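Local coordinates for 5-formyl-3-hydroxy-2-methylpyridine 4-carboxylate 5-dehydrogenase (Mesorhizobium japonicum MAFF 303099, PDB 4OM8), which catalyses the NAD(+)-dependent oxidation of a pyridine aldehyde in vitamin B6 degradation, and can also reduce the same aldehyde with NADH, at residues A[4-9]-A[81-86]; A[110-115]-A[132-137]; A[149-154]-A[176-181]. All coordinates share one frame; numbering follows the deposited sequence.

Contact 1 (A[4-9]-A[81-86]); sequences NIAIIG and DLVIEN. With NAD (nicotinamide-adenine-dinucleotide), chain C.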
loop_
_atom_site.group_PDB
_atom_site.type_symbol
_atom_site.label_atom_id
_atom_site.label_comp_id
_atom_site.label_asym_id
_atom_site.label_seq_id
_atom_site.Cartn_x
_atom_site.Cartn_y
_atom_site.Cartn_z
ATOM N N ASN A 4 -12.188 -3.365 32.542
ATOM C CA ASN A 4 -13.253 -2.396 32.336
ATOM C C ASN A 4 -12.738 -1.211 31.547
ATOM O O ASN A 4 -11.780 -0.558 31.946
ATOM C CB ASN A 4 -13.824 -1.945 33.683
ATOM C CG ASN A 4 -14.275 -3.117 34.536
ATOM O OD1 ASN A 4 -14.883 -4.064 34.035
ATOM N ND2 ASN A 4 -13.970 -3.063 35.825
ATOM N N ILE A 5 -13.369 -0.957 30.407
ATOM C CA ILE A 5 -12.927 0.091 29.508
ATOM C C ILE A 5 -14.021 1.136 29.345
ATOM O O ILE A 5 -15.202 0.802 29.208
ATOM C CB ILE A 5 -12.545 -0.494 28.140
ATOM C CG1 ILE A 5 -11.399 -1.500 28.326
ATOM C CG2 ILE A 5 -12.171 0.635 27.160
ATOM C CD1 ILE A 5 -10.959 -2.201 27.048
ATOM N N ALA A 6 -13.627 2.402 29.391
ATOM C CA ALA A 6 -14.512 3.499 29.019
ATOM C C ALA A 6 -13.986 4.109 27.732
ATOM O O ALA A 6 -12.783 4.305 27.592
ATOM C CB ALA A 6 -14.586 4.560 30.117
ATOM N N ILE A 7 -14.891 4.405 26.809
ATOM C CA ILE A 7 -14.571 5.166 25.607
ATOM C C ILE A 7 -15.268 6.523 25.658
ATOM O O ILE A 7 -16.484 6.603 25.884
ATOM C CB ILE A 7 -14.971 4.402 24.323
ATOM C CG1 ILE A 7 -14.172 3.100 24.229
ATOM C CG2 ILE A 7 -14.731 5.273 23.093
ATOM C CD1 ILE A 7 -14.658 2.127 23.188
ATOM N N ILE A 8 -14.483 7.586 25.464
ATOM C CA ILE A 8 -15.007 8.953 25.433
ATOM C C ILE A 8 -14.961 9.482 24.008
ATOM O O ILE A 8 -13.884 9.785 23.476
ATOM C CB ILE A 8 -14.201 9.884 26.353
ATOM C CG1 ILE A 8 -14.039 9.255 27.741
ATOM C CG2 ILE A 8 -14.821 11.283 26.389
ATOM C CD1 ILE A 8 -15.354 8.884 28.438
ATOM N N GLY A 9 -16.130 9.547 23.374
ATOM C CA GLY A 9 -16.231 10.024 22.000
ATOM C C GLY A 9 -16.669 8.890 21.108
ATOM O O GLY A 9 -15.973 7.870 20.997
ATOM N N ASP A 81 -10.517 0.645 34.123
ATOM C CA ASP A 81 -9.097 0.299 34.148
ATOM C C ASP A 81 -8.356 0.980 33.015
ATOM O O ASP A 81 -7.141 1.173 33.084
ATOM C CB ASP A 81 -8.913 -1.209 34.044
ATOM C CG ASP A 81 -9.637 -1.952 35.137
ATOM O OD1 ASP A 81 -9.507 -1.542 36.314
ATOM O OD2 ASP A 81 -10.336 -2.931 34.822
ATOM N N LEU A 82 -9.104 1.309 31.961
ATOM C CA LEU A 82 -8.579 1.978 30.778
ATOM C C LEU A 82 -9.653 2.923 30.290
ATOM O O LEU A 82 -10.807 2.510 30.140
ATOM C CB LEU A 82 -8.205 0.968 29.684
ATOM C CG LEU A 82 -7.946 1.516 28.274
ATOM C CD1 LEU A 82 -6.689 2.366 28.248
ATOM C CD2 LEU A 82 -7.839 0.380 27.249
ATOM N N VAL A 83 -9.289 4.191 30.101
ATOM C CA VAL A 83 -10.158 5.141 29.418
ATOM C C VAL A 83 -9.506 5.470 28.093
ATOM O O VAL A 83 -8.356 5.899 28.057
ATOM C CB VAL A 83 -10.379 6.436 30.214
ATOM C CG1 VAL A 83 -11.285 7.401 29.431
ATOM C CG2 VAL A 83 -10.952 6.134 31.601
ATOM N N ILE A 84 -10.234 5.251 27.009
ATOM C CA ILE A 84 -9.759 5.618 25.685
ATOM C C ILE A 84 -10.431 6.924 25.304
ATOM O O ILE A 84 -11.652 6.969 25.091
ATOM C CB ILE A 84 -10.064 4.534 24.640
ATOM C CG1 ILE A 84 -9.390 3.215 25.034
ATOM C CG2 ILE A 84 -9.602 4.984 23.249
ATOM C CD1 ILE A 84 -9.786 2.064 24.149
ATOM N N GLU A 85 -9.641 7.989 25.263
ATOM C CA GLU A 85 -10.141 9.283 24.830
ATOM C C GLU A 85 -10.142 9.315 23.307
ATOM O O GLU A 85 -9.113 9.033 22.654
ATOM C CB GLU A 85 -9.291 10.416 25.411
ATOM C CG GLU A 85 -9.579 11.771 24.781
ATOM C CD GLU A 85 -8.731 12.010 23.557
ATOM O OE1 GLU A 85 -7.492 11.952 23.685
ATOM O OE2 GLU A 85 -9.295 12.250 22.472
ATOM N N ASN A 86 -11.299 9.661 22.750
ATOM C CA ASN A 86 -11.555 9.549 21.321
ATOM C C ASN A 86 -12.396 10.735 20.836
ATOM O O ASN A 86 -13.367 10.562 20.104
ATOM C CB ASN A 86 -12.267 8.211 21.056
ATOM C CG ASN A 86 -12.397 7.880 19.581
ATOM O OD1 ASN A 86 -11.445 7.997 18.804
ATOM N ND2 ASN A 86 -13.594 7.463 19.189
HETATM P PA NAD C . -15.415 12.413 15.043
HETATM O O1A NAD C . -15.448 13.914 14.810
HETATM O O2A NAD C . -16.092 11.468 14.062
HETATM O O5B NAD C . -16.028 12.135 16.504
HETATM C C5B NAD C . -15.686 12.933 17.638
HETATM C C4B NAD C . -16.754 12.710 18.697
HETATM O O4B NAD C . -16.337 13.304 19.927
HETATM C C3B NAD C . -18.076 13.365 18.296
HETATM O O3B NAD C . -19.133 12.397 18.311
HETATM C C2B NAD C . -18.276 14.449 19.348
HETATM O O2B NAD C . -19.648 14.708 19.685
HETATM C C1B NAD C . -17.510 13.877 20.524
HETATM N N9A NAD C . -17.093 14.842 21.556
HETATM C C8A NAD C . -16.708 16.119 21.392
HETATM N N7A NAD C . -16.372 16.673 22.584
HETATM C C5A NAD C . -16.537 15.735 23.531
HETATM C C6A NAD C . -16.368 15.648 24.992
HETATM N N6A NAD C . -15.934 16.709 25.716
HETATM N N1A NAD C . -16.662 14.472 25.588
HETATM C C2A NAD C . -17.098 13.408 24.891
HETATM N N3A NAD C . -17.275 13.417 23.561
HETATM C C4A NAD C . -17.019 14.534 22.846
HETATM O O3 NAD C . -13.870 12.027 15.294
HETATM P PN NAD C . -13.152 10.634 14.925
HETATM O O1N NAD C . -12.870 10.591 13.435
HETATM O O2N NAD C . -13.854 9.456 15.561
HETATM O O5D NAD C . -11.739 10.816 15.659
HETATM C C5D NAD C . -11.636 10.901 17.087
HETATM C C4D NAD C . -10.153 10.902 17.441
HETATM O O4D NAD C . -9.567 9.746 16.850
HETATM C C3D NAD C . -9.411 12.093 16.856
HETATM O O3D NAD C . -8.322 12.384 17.736
HETATM C C2D NAD C . -8.843 11.570 15.551
HETATM O O2D NAD C . -7.632 12.239 15.181
HETATM C C1D NAD C . -8.558 10.121 15.904
HETATM N N1N NAD C . -8.576 9.187 14.766
HETATM C C2N NAD C . -9.382 9.358 13.699
HETATM C C3N NAD C . -9.369 8.425 12.659
HETATM C C7N NAD C . -10.215 8.573 11.421
HETATM O O7N NAD C . -11.276 9.180 11.433
HETATM N N7N NAD C . -9.743 8.029 10.301
HETATM C C4N NAD C . -8.529 7.320 12.735
HETATM C C5N NAD C . -7.722 7.166 13.854
HETATM C C6N NAD C . -7.775 8.117 14.862
#
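Asp81 and Asn4 open the pairing. The aspartate CG lies beside its own backbone N, anti to the carbonyl carbon (chi1 -57°), and OD2 takes the Asn4 N-H at 3.0 Å from its anti side, about 30° out of the carboxylate plane; the same oxygen also accepts from Arg3 N. Two successive amides, Asp81 N and Leu82 N, converge on Asn4 O, the first at 2.8 Å and the second longer. A short acidic side chain suits this place, where the strand begins and backbone N-H groups need an acceptor. From Leu82 the parallel ladder runs regularly: its O receives Ala6 N, and its CD2 lies alongside Ile5 CD1 at 4.1 Å, the two side chains pointing the same way. Val83 turns to the other face, where CG1 meets Ile8 CG1 at 3.7 Å and CG2 approaches the small Ala6 CB. Ile84 N binds Ala6 O, while its CD1 reaches Ile5 CG2 on the face that helix 14-23 covers through Met17. Ile84 O then accepts an almost straight bond from Ile8 N (174° at the hydrogen). Glu85 faces the side of Val83, OE2 in a salt bridge with Lys94 and bonded to Val87 N, OE1 bonded to Ser113 and Tyr98. Asn86 N closes the ladder on Ile8 O at 2.7 Å. Beside it, a CB on Gly9 would run into Asn86 O and Ile8 O, so glycine suits the place. Ile8 CG2 lies 3.5 Å from NAD C2A. These are central parallel strands of a Rossmann fold, whose carboxyl ends, with the first glycine of a GxGxxG-type turn, border the NAD site.

Contact 2 (A[110-115]-A[132-137]); sequences IVASDT and RMVGMH. With NAD (nicotinamide-adenine-dinucleotide), chain C.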
loop_
_atom_site.group_PDB
_atom_site.type_symbol
_atom_site.label_atom_id
_atom_site.label_comp_id
_atom_site.label_asym_id
_atom_site.label_seq_id
_atom_site.Cartn_x
_atom_site.Cartn_y
_atom_site.Cartn_z
ATOM N N ILE A 110 -5.173 3.448 33.152
ATOM C CA ILE A 110 -4.475 3.922 31.968
ATOM C C ILE A 110 -5.418 4.816 31.165
ATOM O O ILE A 110 -6.601 4.511 31.002
ATOM C CB ILE A 110 -3.938 2.752 31.122
ATOM C CG1 ILE A 110 -2.848 2.033 31.918
ATOM C CG2 ILE A 110 -3.382 3.250 29.785
ATOM C CD1 ILE A 110 -2.334 0.773 31.289
ATOM N N VAL A 111 -4.896 5.944 30.703
ATOM C CA VAL A 111 -5.646 6.820 29.820
ATOM C C VAL A 111 -4.957 6.848 28.464
ATOM O O VAL A 111 -3.822 7.296 28.348
ATOM C CB VAL A 111 -5.756 8.237 30.387
ATOM C CG1 VAL A 111 -6.564 9.115 29.449
ATOM C CG2 VAL A 111 -6.434 8.180 31.758
ATOM N N ALA A 112 -5.640 6.333 27.443
ATOM C CA ALA A 112 -5.084 6.277 26.102
ATOM C C ALA A 112 -5.774 7.279 25.207
ATOM O O ALA A 112 -6.976 7.481 25.335
ATOM C CB ALA A 112 -5.244 4.878 25.528
ATOM N N SER A 113 -5.024 7.921 24.321
ATOM C CA SER A 113 -5.626 8.767 23.299
ATOM C C SER A 113 -5.575 8.096 21.942
ATOM O O SER A 113 -4.552 7.513 21.576
ATOM C CB SER A 113 -4.912 10.114 23.208
ATOM O OG SER A 113 -5.510 10.914 22.193
ATOM N N ASP A 114 -6.666 8.237 21.185
ATOM C CA ASP A 114 -6.740 7.783 19.797
ATOM C C ASP A 114 -6.199 8.839 18.827
ATOM O O ASP A 114 -6.304 8.659 17.612
ATOM C CB ASP A 114 -8.199 7.440 19.451
ATOM C CG ASP A 114 -8.351 6.608 18.180
ATOM O OD1 ASP A 114 -7.433 5.858 17.815
ATOM O OD2 ASP A 114 -9.451 6.663 17.592
ATOM N N THR A 115 -5.600 9.914 19.348
ATOM C CA THR A 115 -5.124 11.009 18.498
ATOM C C THR A 115 -4.231 10.525 17.354
ATOM O O THR A 115 -3.436 9.600 17.506
ATOM C CB THR A 115 -4.348 12.067 19.308
ATOM O OG1 THR A 115 -4.012 13.168 18.442
ATOM C CG2 THR A 115 -3.062 11.475 19.890
ATOM N N ARG A 132 0.832 7.060 33.144
ATOM C CA ARG A 132 -0.186 6.095 32.726
ATOM C C ARG A 132 -0.994 6.607 31.529
ATOM O O ARG A 132 -2.054 6.047 31.197
ATOM C CB ARG A 132 -1.132 5.724 33.891
ATOM C CG ARG A 132 -1.688 6.875 34.749
ATOM C CD ARG A 132 -2.684 7.799 34.008
ATOM N NE ARG A 132 -3.095 8.887 34.902
ATOM C CZ ARG A 132 -4.131 8.811 35.735
ATOM N NH1 ARG A 132 -4.887 7.718 35.768
ATOM N NH2 ARG A 132 -4.413 9.836 36.539
ATOM N N MET A 133 -0.506 7.664 30.883
ATOM C CA MET A 133 -1.124 8.124 29.639
ATOM C C MET A 133 -0.256 7.740 28.452
ATOM O O MET A 133 0.963 7.841 28.497
ATOM C CB MET A 133 -1.366 9.630 29.631
ATOM C CG MET A 133 -1.799 10.124 28.249
ATOM S SD MET A 133 -2.449 11.790 28.211
ATOM C CE MET A 133 -4.063 11.545 28.933
ATOM N N VAL A 134 -0.911 7.287 27.388
ATOM C CA VAL A 134 -0.235 6.682 26.250
ATOM C C VAL A 134 -1.069 6.887 25.000
ATOM O O VAL A 134 -2.283 7.113 25.087
ATOM C CB VAL A 134 -0.019 5.163 26.519
ATOM C CG1 VAL A 134 -1.358 4.428 26.623
ATOM C CG2 VAL A 134 0.878 4.510 25.477
ATOM N N GLY A 135 -0.432 6.818 23.837
ATOM C CA GLY A 135 -1.180 6.783 22.597
ATOM C C GLY A 135 -1.602 5.369 22.254
ATOM O O GLY A 135 -0.811 4.435 22.363
ATOM N N MET A 136 -2.872 5.209 21.886
ATOM C CA MET A 136 -3.393 3.946 21.374
ATOM C C MET A 136 -4.134 4.307 20.098
ATOM O O MET A 136 -5.308 4.681 20.127
ATOM C CB MET A 136 -4.315 3.267 22.390
ATOM C CG MET A 136 -4.805 1.894 21.987
ATOM S SD MET A 136 -6.131 1.384 23.102
ATOM C CE MET A 136 -6.233 -0.370 22.716
ATOM N N HIS A 137 -3.423 4.223 18.976
ATOM C CA HIS A 137 -3.903 4.815 17.743
ATOM C C HIS A 137 -4.472 3.746 16.819
ATOM O O HIS A 137 -3.736 2.965 16.227
ATOM C CB HIS A 137 -2.772 5.581 17.062
ATOM C CG HIS A 137 -3.166 6.198 15.763
ATOM N ND1 HIS A 137 -2.608 5.809 14.566
ATOM C CD2 HIS A 137 -4.065 7.169 15.468
ATOM C CE1 HIS A 137 -3.141 6.519 13.587
ATOM N NE2 HIS A 137 -4.023 7.356 14.106
HETATM P PA NAD C . -15.415 12.413 15.043
HETATM O O1A NAD C . -15.448 13.914 14.810
HETATM O O2A NAD C . -16.092 11.468 14.062
HETATM O O5B NAD C . -16.028 12.135 16.504
HETATM C C5B NAD C . -15.686 12.933 17.638
HETATM C C4B NAD C . -16.754 12.710 18.697
HETATM O O4B NAD C . -16.337 13.304 19.927
HETATM C C3B NAD C . -18.076 13.365 18.296
HETATM O O3B NAD C . -19.133 12.397 18.311
HETATM C C2B NAD C . -18.276 14.449 19.348
HETATM O O2B NAD C . -19.648 14.708 19.685
HETATM C C1B NAD C . -17.510 13.877 20.524
HETATM N N9A NAD C . -17.093 14.842 21.556
HETATM C C8A NAD C . -16.708 16.119 21.392
HETATM N N7A NAD C . -16.372 16.673 22.584
HETATM C C5A NAD C . -16.537 15.735 23.531
HETATM C C6A NAD C . -16.368 15.648 24.992
HETATM N N6A NAD C . -15.934 16.709 25.716
HETATM N N1A NAD C . -16.662 14.472 25.588
HETATM C C2A NAD C . -17.098 13.408 24.891
HETATM N N3A NAD C . -17.275 13.417 23.561
HETATM C C4A NAD C . -17.019 14.534 22.846
HETATM O O3 NAD C . -13.870 12.027 15.294
HETATM P PN NAD C . -13.152 10.634 14.925
HETATM O O1N NAD C . -12.870 10.591 13.435
HETATM O O2N NAD C . -13.854 9.456 15.561
HETATM O O5D NAD C . -11.739 10.816 15.659
HETATM C C5D NAD C . -11.636 10.901 17.087
HETATM C C4D NAD C . -10.153 10.902 17.441
HETATM O O4D NAD C . -9.567 9.746 16.850
HETATM C C3D NAD C . -9.411 12.093 16.856
HETATM O O3D NAD C . -8.322 12.384 17.736
HETATM C C2D NAD C . -8.843 11.570 15.551
HETATM O O2D NAD C . -7.632 12.239 15.181
HETATM C C1D NAD C . -8.558 10.121 15.904
HETATM N N1N NAD C . -8.576 9.187 14.766
HETATM C C2N NAD C . -9.382 9.358 13.699
HETATM C C3N NAD C . -9.369 8.425 12.659
HETATM C C7N NAD C . -10.215 8.573 11.421
HETATM O O7N NAD C . -11.276 9.180 11.433
HETATM N N7N NAD C . -9.743 8.029 10.301
HETATM C C4N NAD C . -8.529 7.320 12.735
HETATM C C5N NAD C . -7.722 7.166 13.854
HETATM C C6N NAD C . -7.775 8.117 14.862
#
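Ser113 O accepts from Met136 N at 2.9 Å, a length shared with Val111 N to Arg132 O; the Met136 donor is tilted 32° from the carbonyl plane. The axes of strands 110-113 and 133-137 lie 43° apart. Between these ends Val134 bonds both ways, its N to Val111 O and its O to Ser113 N. Branched and small side chains fill the two faces. On one, Val111 CG1 lies anti to its backbone N (chi1 -179°) and, in the conformer given for Met133, meets the methyl CE of that flexible thioether. On the other, Ala112 CB is short enough to let Met136 CB approach to 3.6 Å, and Val134 CG1 touches both Ala112 CB and Ile110 CG2. Gly135, opposite Ser113, brings no side chain to the Val111 face. Ser113 OG, the partner of Glu85, accepts Thr115 N at 3.0 Å, an ST turn that bends the chain out of the strand. Past this turn His137 comes close: its CD2 lies 3.2 Å from Thr115 O, and Asp114 O stands at the ring edge, in its plane. Glu149 and, at NE2, Ser116 fix the ring's rotation, while NE2 lies 3.7 Å from C5N of the nicotinamide. Asp114 O is likewise 3.2 Å from C6N. The beta-alpha-beta unit of strand 110-113, helix 120-123 and strand 133-137 thus ends at the nicotinamide, beside a histidine inferred to be important for catalysis.

Contact 3 (A[149-154]-A[176-181]); sequences EVIAGE and VVVKKD
Glu149 crosses Val176 and Val178 on one face of the sheet. Its CB lies 4.1 Å from Val178 CG2; CG, placed beside the backbone N (chi1 -65°), meets Val176 CG2 at 3.7 Å; at the tip OE2 comes to 3.8 Å from Val178 CG2. The acid is buried, and its oxygens are satisfied from outside the pair: OE1 by His137 ND1, OE2 by the backbone N of Val186 and of Glu187. Its aliphatic stem lies against valines, while the bonds to the oxygens pay for burying the carboxylate. On the same face Ile151 CG1 packs beside Val178 CB at 3.7 Å, the two side chains pointing the same way. Beta-branched residues suit these extended backbones and cover this face of the sheet where the two strands adjoin. Two nearly straight bonds join the backbones, Val150 N to Val176 O at 2.8 Å and Val178 N to Val150 O (175° at the hydrogen). The strands then part and water takes over: one water accepts from Ala152 N and donates to Val178 O, while a second donates to Ala152 O and Val178 O. Farther on, Asp181 CB approaches Ala152 O at 3.6 Å, its carboxylate bonded to Thr121 and Ile120. Lys180 NZ reaches Arg204 O of the second subunit. Strand 147-151, helix 158-170 and strand 174-178 form a beta-alpha-beta unit that lies against the dimer partner and supplies the glutamate bonded to His137, a residue thought to be important for catalysis.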
loop_
_atom_site.group_PDB
_atom_site.type_symbol
_atom_site.label_atom_id
_atom_site.label_comp_id
_atom_site.label_asym_id
_atom_site.label_seq_id
_atom_site.Cartn_x
_atom_site.Cartn_y
_atom_site.Cartn_z
ATOM N N GLU A 149 -1.358 1.154 16.803
ATOM C CA GLU A 149 -0.085 1.710 17.261
ATOM C C GLU A 149 -0.138 2.056 18.746
ATOM O O GLU A 149 -1.115 2.644 19.210
ATOM C CB GLU A 149 0.277 2.965 16.469
ATOM C CG GLU A 149 0.547 2.717 14.979
ATOM C CD GLU A 149 0.816 4.008 14.260
ATOM O OE1 GLU A 149 -0.112 4.838 14.181
ATOM O OE2 GLU A 149 1.955 4.187 13.788
ATOM N N VAL A 150 0.918 1.711 19.474
ATOM C CA VAL A 150 1.038 2.054 20.891
ATOM C C VAL A 150 2.218 3.010 21.043
ATOM O O VAL A 150 3.347 2.653 20.680
ATOM C CB VAL A 150 1.246 0.800 21.752
ATOM C CG1 VAL A 150 1.236 1.180 23.224
ATOM C CG2 VAL A 150 0.145 -0.230 21.470
ATOM N N ILE A 151 1.963 4.224 21.530
ATOM C CA ILE A 151 2.989 5.267 21.533
ATOM C C ILE A 151 3.218 5.928 22.881
ATOM O O ILE A 151 2.370 6.664 23.378
ATOM C CB ILE A 151 2.658 6.392 20.531
ATOM C CG1 ILE A 151 2.177 5.811 19.193
ATOM C CG2 ILE A 151 3.868 7.307 20.338
ATOM C CD1 ILE A 151 0.656 5.863 18.987
ATOM N N ALA A 152 4.404 5.727 23.439
ATOM C CA ALA A 152 4.765 6.450 24.646
ATOM C C ALA A 152 5.055 7.919 24.377
ATOM O O ALA A 152 5.733 8.272 23.407
ATOM C CB ALA A 152 5.971 5.809 25.286
ATOM N N GLY A 153 4.558 8.788 25.253
ATOM C CA GLY A 153 5.065 10.148 25.317
ATOM C C GLY A 153 6.326 10.161 26.173
ATOM O O GLY A 153 6.721 9.130 26.716
ATOM N N GLU A 154 6.952 11.328 26.296
ATOM C CA GLU A 154 8.204 11.434 27.032
ATOM C C GLU A 154 8.093 10.930 28.474
ATOM O O GLU A 154 9.060 10.387 29.014
ATOM C CB GLU A 154 8.689 12.882 27.012
ATOM C CG GLU A 154 10.054 13.086 27.637
ATOM C CD GLU A 154 11.180 12.520 26.795
ATOM O OE1 GLU A 154 10.953 12.214 25.604
ATOM O OE2 GLU A 154 12.304 12.390 27.326
ATOM N N VAL A 176 1.641 -2.493 17.427
ATOM C CA VAL A 176 3.011 -2.137 17.076
ATOM C C VAL A 176 3.457 -0.998 17.983
ATOM O O VAL A 176 2.751 -0.007 18.167
ATOM C CB VAL A 176 3.171 -1.750 15.584
ATOM C CG1 VAL A 176 2.862 -2.941 14.687
ATOM C CG2 VAL A 176 2.305 -0.565 15.221
ATOM N N VAL A 177 4.629 -1.171 18.578
ATOM C CA VAL A 177 5.153 -0.179 19.496
ATOM C C VAL A 177 5.968 0.866 18.736
ATOM O O VAL A 177 6.923 0.534 18.015
ATOM C CB VAL A 177 6.006 -0.844 20.590
ATOM C CG1 VAL A 177 6.663 0.204 21.459
ATOM C CG2 VAL A 177 5.130 -1.768 21.448
ATOM N N VAL A 178 5.564 2.123 18.893
ATOM C CA VAL A 178 6.232 3.255 18.278
ATOM C C VAL A 178 7.106 3.858 19.365
ATOM O O VAL A 178 6.604 4.312 20.393
ATOM C CB VAL A 178 5.228 4.269 17.729
ATOM C CG1 VAL A 178 5.946 5.529 17.177
ATOM C CG2 VAL A 178 4.352 3.604 16.659
ATOM N N LYS A 179 8.419 3.813 19.141
ATOM C CA LYS A 179 9.407 4.015 20.204
ATOM C C LYS A 179 9.837 5.455 20.383
ATOM O O LYS A 179 10.591 5.763 21.304
ATOM C CB LYS A 179 10.635 3.138 19.936
ATOM C CG LYS A 179 10.314 1.651 19.980
ATOM C CD LYS A 179 11.410 0.781 19.377
ATOM C CE LYS A 179 12.465 0.402 20.394
ATOM N NZ LYS A 179 13.463 -0.520 19.770
ATOM N N LYS A 180 9.356 6.333 19.510
ATOM C CA LYS A 180 9.554 7.767 19.679
ATOM C C LYS A 180 8.248 8.480 19.347
ATOM O O LYS A 180 7.532 8.100 18.418
ATOM C CB LYS A 180 10.696 8.282 18.791
ATOM C CG LYS A 180 12.058 7.672 19.127
ATOM C CD LYS A 180 13.185 8.264 18.285
ATOM C CE LYS A 180 14.483 7.494 18.529
ATOM N NZ LYS A 180 15.599 7.972 17.662
ATOM N N ASP A 181 7.957 9.527 20.107
ATOM C CA ASP A 181 6.747 10.319 19.919
ATOM C C ASP A 181 6.925 11.321 18.768
ATOM O O ASP A 181 6.920 12.536 18.968
ATOM C CB ASP A 181 6.430 11.018 21.256
ATOM C CG ASP A 181 5.111 11.763 21.271
ATOM O OD1 ASP A 181 4.202 11.472 20.464
ATOM O OD2 ASP A 181 4.986 12.657 22.140
HETATM O O HOH W 1 5.798 3.406 22.787
HETATM O O HOH W 2 7.410 6.601 21.942
#

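How the contacts relate
Along the chain the three contacts come in series, and all belong to one mixed eight-stranded sheet of the NAD-binding domain. Contact 1 joins strands 4-8 and 82-85. Contact 2, whose centre is about 9 Å from that of contact 1, continues the sheet directly, since strands 82-85 and 110-113 are neighbours. Contact 3 lies about 10 Å from contact 2 between centres, and about 19 Å from contact 1, which it does not touch. Strand 147-151 runs antiparallel to strand 133-137, so the sheet changes direction between contacts 2 and 3. Contacts 1 and 2 both touch NAD, whereas contact 3 supplies Glu149 to His137 of contact 2, so the sheet links the cofactor site to the dimer interface.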